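Local structure of aminoglycoside phosphotransferase (Mycobacterium smegmatis, 6EF6) at residues R69-D74 with H79-E84; D74-H79 with D252-G257; L85-A90 with Y225-A230; G171-D176 with T184-R189. The protein phosphorylates (S)-1-amino-2-propanol as the aminopropanol kinase of the aminoacetone utilization microcompartment, with a fold of the aminoglycoside phosphotransferase family. One frame throughout, in Å; residues are numbered along the deposited sequence.

Contact 1 (R69-D74 with H79-E84); sequences RVHRQD and HEIESE. With BEZ (benzoic acid), chain B.
H71 and I81 are the closest backbone neighbours, their CA atoms 9.4 Å apart, where the chain leaving strand 64-70 runs past the first turns of helix 78-94. Side chains bridge the gap. I81 sets its terminal CD1 squarely on a face of the H71 imidazole, 3.5 Å from the ring centroid and almost on the ring normal, a CH-pi contact. The I81 branch methyl CG2 lies instead at the edge of the R69 guanidinium. The polar link is a two-pronged, end-on salt bridge. R69 NH1 donates to E84 OE2 at 2.9 Å, nearly straight at 172° and in the guanidinium plane, and E84 OE2 accepts through its syn lone pair. The bond from R69 NH2 to E84 OE1, at 2.8 Å, is more bent (146°), and each group lies somewhat out of the other's plane. A bend in the R69 chain at chi3 (76°) swings the guanidinium toward the helix, and NH1 also donates to O1 of the bound benzoic acid at 2.9 Å. The two bonds to E84 hold the buried guanidinium against rotation. F129 and T56 pack against R69 from neighbouring strands. A basic residue on the third strand paired with a glutamate of the following helix recalls the lysine-glutamate pair of the protein-kinase-like fold, R69 probably standing where lysine is usual, beside what is probably the nucleotide cleft.

Contact 2 (D74-H79 with D252-G257); sequences DYHQPH and DFDDCG. With NA (sodium ion), chain D; BEZ (benzoic acid), chain B.
H76 and Y75, on the loop leading into helix 78-94, reach side by side into the chain at D254 and D255, and this is the tightly packed half of the contact. H76 NE2 donates to the backbone carbonyl D254 O at 2.7 Å, with the oxygen close to the ring plane and the donor in the carbonyl plane. R172 NH2 also bonds to D254 O, which is therefore gripped twice. The D254 carboxylate stands perpendicular to the imidazole, with OD1 2.9 Å from H76 CD2, while OD2 is held by N54. CD2 of Y75 lies over the rim of one H76 face, and with CG anti to the backbone N (chi1 -161°) the phenol extends toward D255. There Y75 OH donates to D255 OD1 at 2.8 Å, arriving from above the carboxylate plane; W187 NE1 is a second partner of the hydroxyl. The segment 252-257 opens with D252-F253-D254, which probably corresponds to the DFG position of kinases and the DxD motif of aminoglycoside phosphotransferases, whose first aspartate typically binds the metal. D252 OD2 indeed meets the sodium ion at 2.6 Å, and D231 completes the protein ligands. This side of the loop is far wetter. Three waters also lie at the ion and tie it back to the chain: water 3 donates to D255 OD2 at 2.7 Å, and water 2 to D252 OD1 at 3.0 Å. The backbone N of D252 makes only a weak bond, 3.3 Å long, to O1 of benzoic acid.

Contact 3 (L85-A90 with Y225-A230); sequences LDWLAA and YGLIHA
W87 and L227 make a buried apolar contact in which helix 78-94 lays an indole against the short strand 227-228, deep between the helix and the turn that follows the strand. W87 alone makes the contact from the helix side: chi1 of -166° turns the indole out from the helix and over the strand, CG lying opposite the main-chain nitrogen. The L227 methyl CD2 sits on one face of the indole, 3.6 Å from W87 CD2 at the fusion bond of the two rings. Measured to the centroid of the five-membered ring it is 3.8 Å away and 18° off the normal, a CH-pi contact. The side chains run antiparallel past one another, and L227 CG adds a looser contact 4.0 Å from W87 CZ3. The far rim of the six-membered ring reaches the backbone beyond, where W87 CZ3 approaches H229 N at 3.8 Å, that nitrogen lying in the indole plane, and the carbonyl carbon of I228 packs obliquely. I228 itself points its side chain away and packs it on helix 263-268. The indole is positioned from outside as well: its NE1 bonds to H160, W164 stacks on it, and F253 meets it edge-to-face. H229 in turn bonds through NE2 to I251 O and through ND1 to D231 N, which fixes the imidazole. H229-A230-D231 fits the start of the H-x-D loop of aminoglycoside phosphotransferases, so the arrangement joins the kinase-type helix following the third strand to the entrance of that motif.

Contact 4 (G171-D176 with T184-R189); sequences GRFSWD and TPRWGR. With JFN ((2R)-1-methoxypropan-2-amine), chain C.
R186 inserts its guanidinium between F173 and W175, meeting each ring differently. It lies almost flat on F173, centres 3.9 Å apart and planes at 25°, with NE nearest the ring at F173 CD2. Against W175 it stands nearly upright, planes at 87°, and pokes NH1 down onto the indole face, 3.4 Å from W175 CE3. Both arrangements are cation-pi contacts. The same group is held end-on by a single acceptor: R186 NH1 and R186 NH2 donate to the carbonyl S174 O at 2.9 and 3.0 Å. This oxygen lies in the guanidinium plane, yet both donors approach it from one face of the carbonyl plane. Extended as far as CD and bent at chi3 (-60°), the arginine chain turns its tip into this site. Next outward, W175 points its edge at the face of W187, with centroids 5.1 Å apart and W175 CH2 3.6 Å from W187 CZ2. Beyond it, W187 CH2 touches C15 of the bound (2R)-1-methoxypropan-2-amine at 3.2 Å. What positions these rings lies further out. W175 NE1 bonds to D255 O, and W317 packs edge-to-face on W187. A type I turn from P185 to G188 carries R186 and W187 on its two central positions, sending one side chain between F173 and W175 and the other to the ligand. With E53, R310 and W317, W187 lines the pocket of this small amine, consistent with an aromatic-walled aminoalcohol site in the kinase.

Helix 78-94 runs through contacts 1, 2 and 3, linking the five-stranded sheet of the small lobe to segments from the larger one. Contacts 1 and 2 are nearly coincident, their centres about 4 Å apart, and their segments alternate along the chain. Contact 3 is nested within the loop closed by contact 2, and contact 4 within that closed by contact 3; the centres of contacts 3 and 4 lie about 11 Å from that of contact 2 and about 16 Å from each other. Segment 252-257 is the meeting point: it bonds to I228 of contact 3 and to R172 and W175 of contact 4. The benzoic acid, sodium ion and amine sites thus lie close together around this loop, between the two lobes.

Contact 1 (R69-D74 with H79-E84)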
# COMPACT_ATOMS: atom_id res chain seq x y z
N ARG A 69 -6.31 -12.14 8.81
CA ARG A 69 -5.63 -11.93 7.54
C ARG A 69 -4.86 -13.19 7.12
O ARG A 69 -3.92 -13.60 7.81
CB ARG A 69 -4.65 -10.76 7.68
CG ARG A 69 -3.84 -10.45 6.43
CD ARG A 69 -2.96 -9.23 6.67
NE ARG A 69 -1.80 -9.55 7.48
CZ ARG A 69 -0.87 -8.65 7.82
NH1 ARG A 69 -1.00 -7.36 7.49
NH2 ARG A 69 0.20 -9.07 8.46
N VAL A 70 -5.24 -13.78 5.99
CA VAL A 70 -4.55 -14.96 5.45
C VAL A 70 -3.60 -14.49 4.34
O VAL A 70 -4.03 -14.01 3.29
CB VAL A 70 -5.55 -15.99 4.91
CG1 VAL A 70 -4.81 -17.20 4.29
CG2 VAL A 70 -6.47 -16.50 6.02
N HIS A 71 -2.29 -14.63 4.56
CA HIS A 71 -1.32 -14.10 3.61
C HIS A 71 -1.28 -14.93 2.35
O HIS A 71 -1.32 -16.17 2.38
CB HIS A 71 0.07 -14.09 4.25
CG HIS A 71 0.24 -13.01 5.26
ND1 HIS A 71 0.83 -11.81 4.95
CD2 HIS A 71 -0.11 -12.93 6.57
CE1 HIS A 71 0.82 -11.03 6.03
NE2 HIS A 71 0.28 -11.70 7.03
N ARG A 72 -1.23 -14.25 1.21
CA ARG A 72 -1.11 -14.99 -0.02
C ARG A 72 0.22 -15.73 -0.07
O ARG A 72 1.16 -15.45 0.68
CB ARG A 72 -1.35 -14.09 -1.22
CG ARG A 72 -0.38 -12.99 -1.39
CD ARG A 72 -0.83 -12.18 -2.58
NE ARG A 72 0.15 -11.18 -2.98
CZ ARG A 72 0.25 -9.98 -2.43
NH1 ARG A 72 1.17 -9.13 -2.86
NH2 ARG A 72 -0.57 -9.63 -1.44
N GLN A 73 0.26 -16.74 -0.93
CA GLN A 73 1.40 -17.63 -0.99
C GLN A 73 2.62 -16.91 -1.54
O GLN A 73 2.52 -16.09 -2.45
CB GLN A 73 1.06 -18.82 -1.90
CG GLN A 73 2.25 -19.68 -2.28
CD GLN A 73 1.87 -20.80 -3.23
OE1 GLN A 73 0.83 -21.44 -3.07
NE2 GLN A 73 2.72 -21.03 -4.23
N ASP A 74 3.78 -17.17 -0.94
CA ASP A 74 5.10 -16.87 -1.47
C ASP A 74 5.51 -15.40 -1.35
O ASP A 74 6.66 -15.08 -1.66
CB ASP A 74 5.30 -17.34 -2.92
CG ASP A 74 5.45 -18.85 -3.03
OD1 ASP A 74 6.05 -19.45 -2.11
OD2 ASP A 74 4.94 -19.44 -4.01
N HIS A 79 9.54 -14.08 9.15
CA HIS A 79 10.29 -13.03 9.83
C HIS A 79 9.99 -11.66 9.26
O HIS A 79 10.01 -10.66 10.00
CB HIS A 79 11.79 -13.35 9.78
CG HIS A 79 12.45 -13.00 8.48
ND1 HIS A 79 12.54 -13.90 7.43
CD2 HIS A 79 13.05 -11.87 8.06
CE1 HIS A 79 13.17 -13.32 6.42
NE2 HIS A 79 13.49 -12.09 6.78
N GLU A 80 9.69 -11.58 7.96
CA GLU A 80 9.30 -10.31 7.35
C GLU A 80 7.97 -9.83 7.90
O GLU A 80 7.80 -8.65 8.20
CB GLU A 80 9.16 -10.49 5.84
CG GLU A 80 10.40 -10.81 5.07
CD GLU A 80 10.05 -11.10 3.61
OE1 GLU A 80 9.86 -12.29 3.28
OE2 GLU A 80 9.89 -10.15 2.80
N ILE A 81 7.00 -10.75 8.06
CA ILE A 81 5.72 -10.38 8.64
C ILE A 81 5.92 -9.93 10.08
O ILE A 81 5.36 -8.91 10.51
CB ILE A 81 4.71 -11.55 8.52
CG1 ILE A 81 4.50 -11.97 7.05
CG2 ILE A 81 3.38 -11.15 9.17
CD1 ILE A 81 3.64 -13.25 6.83
N GLU A 82 6.76 -10.64 10.83
CA GLU A 82 7.07 -10.22 12.20
C GLU A 82 7.63 -8.80 12.24
O GLU A 82 7.30 -8.04 13.15
CB GLU A 82 8.04 -11.19 12.85
CG GLU A 82 7.42 -12.55 13.11
CD GLU A 82 8.44 -13.58 13.55
OE1 GLU A 82 9.65 -13.28 13.51
OE2 GLU A 82 8.02 -14.69 13.92
N SER A 83 8.46 -8.41 11.26
CA SER A 83 8.97 -7.05 11.19
C SER A 83 7.87 -6.02 10.97
O SER A 83 7.91 -4.93 11.56
CB SER A 83 10.07 -6.97 10.13
OG SER A 83 11.23 -7.67 10.58
N GLU A 84 6.88 -6.32 10.11
CA GLU A 84 5.73 -5.44 9.97
C GLU A 84 5.07 -5.26 11.32
O GLU A 84 4.74 -4.14 11.72
CB GLU A 84 4.71 -6.06 8.99
CG GLU A 84 3.37 -5.28 8.93
CD GLU A 84 2.17 -6.14 8.47
OE1 GLU A 84 2.36 -7.32 8.12
OE2 GLU A 84 1.04 -5.60 8.47
C BEZ B . -4.58 -6.01 6.95
O1 BEZ B . -3.43 -5.81 7.32
O2 BEZ B . -4.79 -6.58 5.84
C1 BEZ B . -5.70 -5.57 7.84
C2 BEZ B . -6.97 -5.40 7.33
C3 BEZ B . -8.00 -4.99 8.18
C4 BEZ B . -7.74 -4.75 9.52
C5 BEZ B . -6.45 -4.93 10.02
C6 BEZ B . -5.44 -5.33 9.18

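Contact 2 (D74-H79 with D252-G257)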
# COMPACT_ATOMS: atom_id res chain seq x y z
N ASP A 74 3.78 -17.17 -0.94
CA ASP A 74 5.10 -16.87 -1.47
C ASP A 74 5.51 -15.40 -1.35
O ASP A 74 6.66 -15.08 -1.66
CB ASP A 74 5.30 -17.34 -2.92
CG ASP A 74 5.45 -18.85 -3.03
OD1 ASP A 74 6.05 -19.45 -2.11
OD2 ASP A 74 4.94 -19.44 -4.01
N TYR A 75 4.63 -14.50 -0.92
CA TYR A 75 5.01 -13.08 -0.94
C TYR A 75 5.97 -12.74 0.18
O TYR A 75 6.94 -12.01 -0.05
CB TYR A 75 3.76 -12.20 -0.86
CG TYR A 75 3.92 -10.74 -1.32
CD1 TYR A 75 4.31 -10.43 -2.63
CD2 TYR A 75 3.58 -9.71 -0.47
CE1 TYR A 75 4.41 -9.10 -3.05
CE2 TYR A 75 3.68 -8.35 -0.89
CZ TYR A 75 4.09 -8.08 -2.17
OH TYR A 75 4.16 -6.78 -2.63
N HIS A 76 5.74 -13.24 1.41
CA HIS A 76 6.65 -12.96 2.52
C HIS A 76 7.04 -14.25 3.22
O HIS A 76 6.27 -15.21 3.25
CB HIS A 76 5.97 -12.11 3.59
CG HIS A 76 5.65 -10.72 3.16
ND1 HIS A 76 6.59 -9.85 2.66
CD2 HIS A 76 4.48 -10.03 3.22
CE1 HIS A 76 6.00 -8.69 2.39
NE2 HIS A 76 4.73 -8.78 2.72
N GLN A 77 8.21 -14.20 3.85
CA GLN A 77 8.61 -15.15 4.87
C GLN A 77 8.11 -14.70 6.23
O GLN A 77 7.83 -13.51 6.44
CB GLN A 77 10.13 -15.24 4.93
CG GLN A 77 10.78 -15.68 3.63
CD GLN A 77 10.24 -17.01 3.13
OE1 GLN A 77 9.58 -17.08 2.09
NE2 GLN A 77 10.52 -18.07 3.88
N PRO A 78 8.02 -15.59 7.21
CA PRO A 78 7.44 -15.17 8.49
C PRO A 78 8.21 -14.08 9.21
O PRO A 78 7.59 -13.22 9.82
CB PRO A 78 7.36 -16.47 9.31
CG PRO A 78 7.52 -17.56 8.34
CD PRO A 78 8.30 -17.04 7.17
N HIS A 79 9.54 -14.08 9.15
CA HIS A 79 10.29 -13.03 9.83
C HIS A 79 9.99 -11.66 9.26
O HIS A 79 10.01 -10.66 10.00
CB HIS A 79 11.79 -13.35 9.78
CG HIS A 79 12.45 -13.00 8.48
ND1 HIS A 79 12.54 -13.90 7.43
CD2 HIS A 79 13.05 -11.87 8.06
CE1 HIS A 79 13.17 -13.32 6.42
NE2 HIS A 79 13.49 -12.09 6.78
N ASP A 252 -3.41 -2.63 6.50
CA ASP A 252 -2.74 -3.21 5.34
C ASP A 252 -1.33 -2.65 5.16
O ASP A 252 -0.97 -2.12 4.11
CB ASP A 252 -3.57 -3.04 4.07
CG ASP A 252 -3.03 -3.86 2.91
OD1 ASP A 252 -2.15 -4.70 3.14
OD2 ASP A 252 -3.50 -3.65 1.77
N PHE A 253 -0.51 -2.90 6.19
CA PHE A 253 0.93 -2.63 6.15
C PHE A 253 1.71 -3.72 5.39
O PHE A 253 2.94 -3.80 5.51
CB PHE A 253 1.50 -2.41 7.58
CG PHE A 253 1.20 -1.09 8.19
CD1 PHE A 253 -0.07 -0.77 8.68
CD2 PHE A 253 2.22 -0.18 8.43
CE1 PHE A 253 -0.33 0.44 9.29
CE2 PHE A 253 1.94 1.04 9.04
CZ PHE A 253 0.69 1.35 9.48
N ASP A 254 1.03 -4.61 4.66
CA ASP A 254 1.73 -5.78 4.14
C ASP A 254 2.74 -5.45 3.03
O ASP A 254 3.56 -6.32 2.73
CB ASP A 254 0.70 -6.79 3.62
CG ASP A 254 1.32 -8.16 3.29
OD1 ASP A 254 2.01 -8.78 4.13
OD2 ASP A 254 1.09 -8.66 2.15
N ASP A 255 2.68 -4.30 2.41
CA ASP A 255 3.69 -3.86 1.44
C ASP A 255 4.77 -2.99 2.07
O ASP A 255 5.60 -2.44 1.37
CB ASP A 255 3.11 -3.15 0.20
CG ASP A 255 2.50 -4.07 -0.80
OD1 ASP A 255 2.77 -5.28 -0.76
OD2 ASP A 255 1.69 -3.52 -1.61
N CYS A 256 4.77 -2.84 3.38
CA CYS A 256 5.70 -1.87 3.96
C CYS A 256 7.15 -2.32 3.76
O CYS A 256 7.47 -3.50 3.63
CB CYS A 256 5.41 -1.62 5.44
SG CYS A 256 5.95 -2.88 6.65
N GLY A 257 8.03 -1.34 3.66
CA GLY A 257 9.45 -1.64 3.44
C GLY A 257 10.18 -0.36 3.09
O GLY A 257 9.72 0.71 3.41
NA NA D . -1.92 -3.67 -0.29
C BEZ B . -4.58 -6.01 6.95
O1 BEZ B . -3.43 -5.81 7.32
O2 BEZ B . -4.79 -6.58 5.84
C1 BEZ B . -5.70 -5.57 7.84
C2 BEZ B . -6.97 -5.40 7.33
C3 BEZ B . -8.00 -4.99 8.18
C4 BEZ B . -7.74 -4.75 9.52
C5 BEZ B . -6.45 -4.93 10.02
C6 BEZ B . -5.44 -5.33 9.18
O HOH W 1 -0.25 -3.64 1.15
O HOH W 2 -2.30 -5.99 0.46
O HOH W 3 -0.86 -4.25 -1.93

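Contact 3 (L85-A90 with Y225-A230)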
# COMPACT_ATOMS: atom_id res chain seq x y z
N LEU A 85 4.83 -6.38 12.01
CA LEU A 85 4.14 -6.33 13.31
C LEU A 85 4.96 -5.56 14.35
O LEU A 85 4.38 -4.89 15.19
CB LEU A 85 3.77 -7.75 13.79
CG LEU A 85 2.91 -8.58 12.79
CD1 LEU A 85 2.51 -9.89 13.43
CD2 LEU A 85 1.70 -7.83 12.26
N ASP A 86 6.29 -5.61 14.28
CA ASP A 86 7.11 -4.79 15.18
C ASP A 86 6.91 -3.30 14.90
O ASP A 86 6.86 -2.49 15.84
CB ASP A 86 8.58 -5.15 14.99
CG ASP A 86 8.96 -6.50 15.63
OD1 ASP A 86 8.19 -6.99 16.50
OD2 ASP A 86 10.00 -7.05 15.22
N TRP A 87 6.76 -2.89 13.63
CA TRP A 87 6.45 -1.49 13.38
C TRP A 87 5.08 -1.14 13.92
O TRP A 87 4.90 -0.06 14.53
CB TRP A 87 6.56 -1.16 11.90
CG TRP A 87 6.59 0.32 11.60
CD1 TRP A 87 6.90 1.32 12.46
CD2 TRP A 87 6.28 0.97 10.35
NE1 TRP A 87 6.80 2.54 11.85
CE2 TRP A 87 6.41 2.37 10.55
CE3 TRP A 87 5.89 0.52 9.11
CZ2 TRP A 87 6.22 3.29 9.55
CZ3 TRP A 87 5.66 1.44 8.11
CH2 TRP A 87 5.81 2.82 8.33
N LEU A 88 4.08 -2.01 13.71
CA LEU A 88 2.76 -1.71 14.25
C LEU A 88 2.82 -1.52 15.75
O LEU A 88 2.18 -0.60 16.29
CB LEU A 88 1.74 -2.81 13.92
CG LEU A 88 1.46 -3.12 12.47
CD1 LEU A 88 0.37 -4.20 12.35
CD2 LEU A 88 1.06 -1.87 11.71
N ALA A 89 3.58 -2.36 16.44
CA ALA A 89 3.66 -2.26 17.89
C ALA A 89 4.27 -0.93 18.32
O ALA A 89 3.83 -0.32 19.31
CB ALA A 89 4.46 -3.43 18.45
N ALA A 90 5.28 -0.46 17.59
CA ALA A 90 5.90 0.83 17.90
C ALA A 90 4.96 1.98 17.57
O ALA A 90 4.86 2.94 18.34
CB ALA A 90 7.20 0.96 17.13
N TYR A 225 14.52 8.75 1.95
CA TYR A 225 14.31 7.32 1.75
C TYR A 225 14.40 6.63 3.09
O TYR A 225 15.27 6.97 3.91
CB TYR A 225 15.41 6.83 0.82
CG TYR A 225 15.35 5.40 0.32
CD1 TYR A 225 15.87 4.34 1.07
CD2 TYR A 225 14.81 5.12 -0.93
CE1 TYR A 225 15.81 3.02 0.57
CE2 TYR A 225 14.75 3.82 -1.41
CZ TYR A 225 15.28 2.81 -0.66
OH TYR A 225 15.21 1.50 -1.12
N GLY A 226 13.49 5.69 3.35
CA GLY A 226 13.46 4.97 4.61
C GLY A 226 12.25 4.04 4.66
O GLY A 226 11.70 3.67 3.63
N LEU A 227 11.86 3.67 5.86
CA LEU A 227 10.75 2.74 6.07
C LEU A 227 9.40 3.44 5.82
O LEU A 227 9.10 4.47 6.44
CB LEU A 227 10.82 2.15 7.48
CG LEU A 227 9.66 1.21 7.86
CD1 LEU A 227 9.65 -0.04 7.00
CD2 LEU A 227 9.74 0.81 9.35
N ILE A 228 8.60 2.89 4.91
CA ILE A 228 7.30 3.41 4.47
C ILE A 228 6.23 2.30 4.45
O ILE A 228 6.50 1.12 4.30
CB ILE A 228 7.37 4.10 3.09
CG1 ILE A 228 7.90 3.16 2.01
CG2 ILE A 228 8.18 5.37 3.17
CD1 ILE A 228 7.67 3.66 0.60
N HIS A 229 4.99 2.74 4.58
CA HIS A 229 3.83 1.84 4.44
C HIS A 229 3.69 1.30 3.01
O HIS A 229 3.48 0.10 2.83
CB HIS A 229 2.59 2.59 4.91
CG HIS A 229 1.31 1.83 4.80
ND1 HIS A 229 0.71 1.53 3.58
CD2 HIS A 229 0.49 1.35 5.77
CE1 HIS A 229 -0.43 0.92 3.83
NE2 HIS A 229 -0.60 0.82 5.14
N ALA A 230 3.82 2.20 2.01
CA ALA A 230 3.90 1.85 0.59
C ALA A 230 2.58 1.40 0.01
O ALA A 230 2.56 0.98 -1.15
CB ALA A 230 5.03 0.88 0.28

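Contact 4 (G171-D176 with T184-R189)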
# COMPACT_ATOMS: atom_id res chain seq x y z
N GLY A 171 13.75 -6.91 9.11
CA GLY A 171 13.93 -7.21 7.71
C GLY A 171 12.67 -6.95 6.92
O GLY A 171 11.64 -7.57 7.20
N ARG A 172 12.76 -6.03 5.96
CA ARG A 172 11.67 -5.84 5.01
C ARG A 172 12.27 -5.59 3.64
O ARG A 172 13.40 -5.12 3.52
CB ARG A 172 10.75 -4.66 5.33
CG ARG A 172 9.98 -4.80 6.62
CD ARG A 172 8.89 -5.87 6.55
NE ARG A 172 7.91 -5.57 5.51
CZ ARG A 172 6.81 -6.26 5.26
NH1 ARG A 172 6.51 -7.35 5.95
NH2 ARG A 172 5.99 -5.86 4.35
N PHE A 173 11.52 -5.90 2.60
CA PHE A 173 11.96 -5.68 1.23
C PHE A 173 11.96 -4.20 0.86
O PHE A 173 11.59 -3.32 1.67
CB PHE A 173 11.20 -6.57 0.24
CG PHE A 173 9.68 -6.40 0.20
CD1 PHE A 173 9.02 -5.28 0.69
CD2 PHE A 173 8.90 -7.40 -0.38
CE1 PHE A 173 7.65 -5.17 0.61
CE2 PHE A 173 7.50 -7.24 -0.48
CZ PHE A 173 6.90 -6.15 0.01
N SER A 174 12.45 -3.90 -0.34
CA SER A 174 12.66 -2.53 -0.80
C SER A 174 11.85 -2.21 -2.05
O SER A 174 11.64 -3.08 -2.92
CB SER A 174 14.13 -2.27 -1.14
OG SER A 174 14.91 -2.42 0.05
N TRP A 175 11.41 -0.96 -2.13
CA TRP A 175 10.75 -0.41 -3.29
C TRP A 175 11.74 0.56 -3.91
O TRP A 175 11.44 1.73 -4.11
CB TRP A 175 9.43 0.27 -2.93
CG TRP A 175 8.44 -0.69 -2.38
CD1 TRP A 175 8.09 -0.89 -1.04
CD2 TRP A 175 7.64 -1.63 -3.12
NE1 TRP A 175 7.17 -1.89 -0.94
CE2 TRP A 175 6.88 -2.37 -2.18
CE3 TRP A 175 7.51 -1.94 -4.50
CZ2 TRP A 175 6.00 -3.36 -2.56
CZ3 TRP A 175 6.65 -2.97 -4.86
CH2 TRP A 175 5.88 -3.64 -3.91
N ASP A 176 12.93 0.05 -4.23
CA ASP A 176 13.95 0.82 -4.92
C ASP A 176 13.82 0.64 -6.42
O ASP A 176 12.90 -0.03 -6.89
CB ASP A 176 15.35 0.45 -4.41
CG ASP A 176 15.68 -1.04 -4.51
OD1 ASP A 176 14.87 -1.78 -5.06
OD2 ASP A 176 16.77 -1.41 -4.06
N THR A 184 14.83 -6.64 -11.06
CA THR A 184 14.12 -7.60 -10.21
C THR A 184 12.73 -7.04 -9.86
O THR A 184 12.40 -6.85 -8.69
CB THR A 184 14.96 -7.88 -8.97
OG1 THR A 184 16.32 -8.19 -9.36
CG2 THR A 184 14.38 -9.08 -8.22
N PRO A 185 11.87 -6.80 -10.86
CA PRO A 185 10.59 -6.09 -10.62
C PRO A 185 9.60 -6.97 -9.87
O PRO A 185 9.21 -8.04 -10.35
CB PRO A 185 10.09 -5.79 -12.04
CG PRO A 185 10.73 -6.87 -12.88
CD PRO A 185 12.04 -7.18 -12.28
N ARG A 186 9.14 -6.50 -8.72
CA ARG A 186 8.36 -7.37 -7.84
C ARG A 186 7.00 -7.70 -8.42
O ARG A 186 6.50 -8.82 -8.18
CB ARG A 186 8.17 -6.64 -6.51
CG ARG A 186 7.45 -7.50 -5.45
CD ARG A 186 7.68 -6.95 -4.03
NE ARG A 186 9.10 -6.92 -3.65
CZ ARG A 186 9.81 -5.82 -3.43
NH1 ARG A 186 9.29 -4.61 -3.50
NH2 ARG A 186 11.08 -5.97 -3.16
N TRP A 187 6.41 -6.79 -9.19
CA TRP A 187 5.10 -7.01 -9.80
C TRP A 187 5.21 -7.25 -11.30
O TRP A 187 4.20 -7.17 -12.02
CB TRP A 187 4.16 -5.86 -9.46
CG TRP A 187 3.83 -5.73 -7.98
CD1 TRP A 187 3.98 -6.67 -6.99
CD2 TRP A 187 3.25 -4.58 -7.37
NE1 TRP A 187 3.54 -6.14 -5.78
CE2 TRP A 187 3.06 -4.89 -6.00
CE3 TRP A 187 2.84 -3.33 -7.84
CZ2 TRP A 187 2.54 -3.98 -5.11
CZ3 TRP A 187 2.31 -2.44 -6.96
CH2 TRP A 187 2.17 -2.77 -5.60
N GLY A 188 6.39 -7.63 -11.76
CA GLY A 188 6.60 -7.90 -13.17
C GLY A 188 6.87 -6.63 -13.96
O GLY A 188 7.03 -5.55 -13.44
N ARG A 189 6.91 -6.80 -15.28
CA ARG A 189 7.26 -5.71 -16.20
C ARG A 189 6.00 -5.02 -16.71
O ARG A 189 5.13 -5.70 -17.28
CB ARG A 189 8.02 -6.28 -17.41
CG ARG A 189 9.43 -6.80 -17.07
CD ARG A 189 10.20 -7.46 -18.23
NE ARG A 189 10.27 -6.72 -19.50
CZ ARG A 189 11.13 -5.74 -19.77
NH1 ARG A 189 12.03 -5.33 -18.87
NH2 ARG A 189 11.08 -5.18 -20.97
C07 JFN C . -5.40 -4.11 -5.83
C08 JFN C . -1.72 -3.84 -5.56
C09 JFN C . -3.20 -3.50 -5.50
C15 JFN C . -0.93 -2.75 -4.86
N04 JFN C . -1.45 -5.06 -4.81
O02 JFN C . -4.06 -4.32 -6.22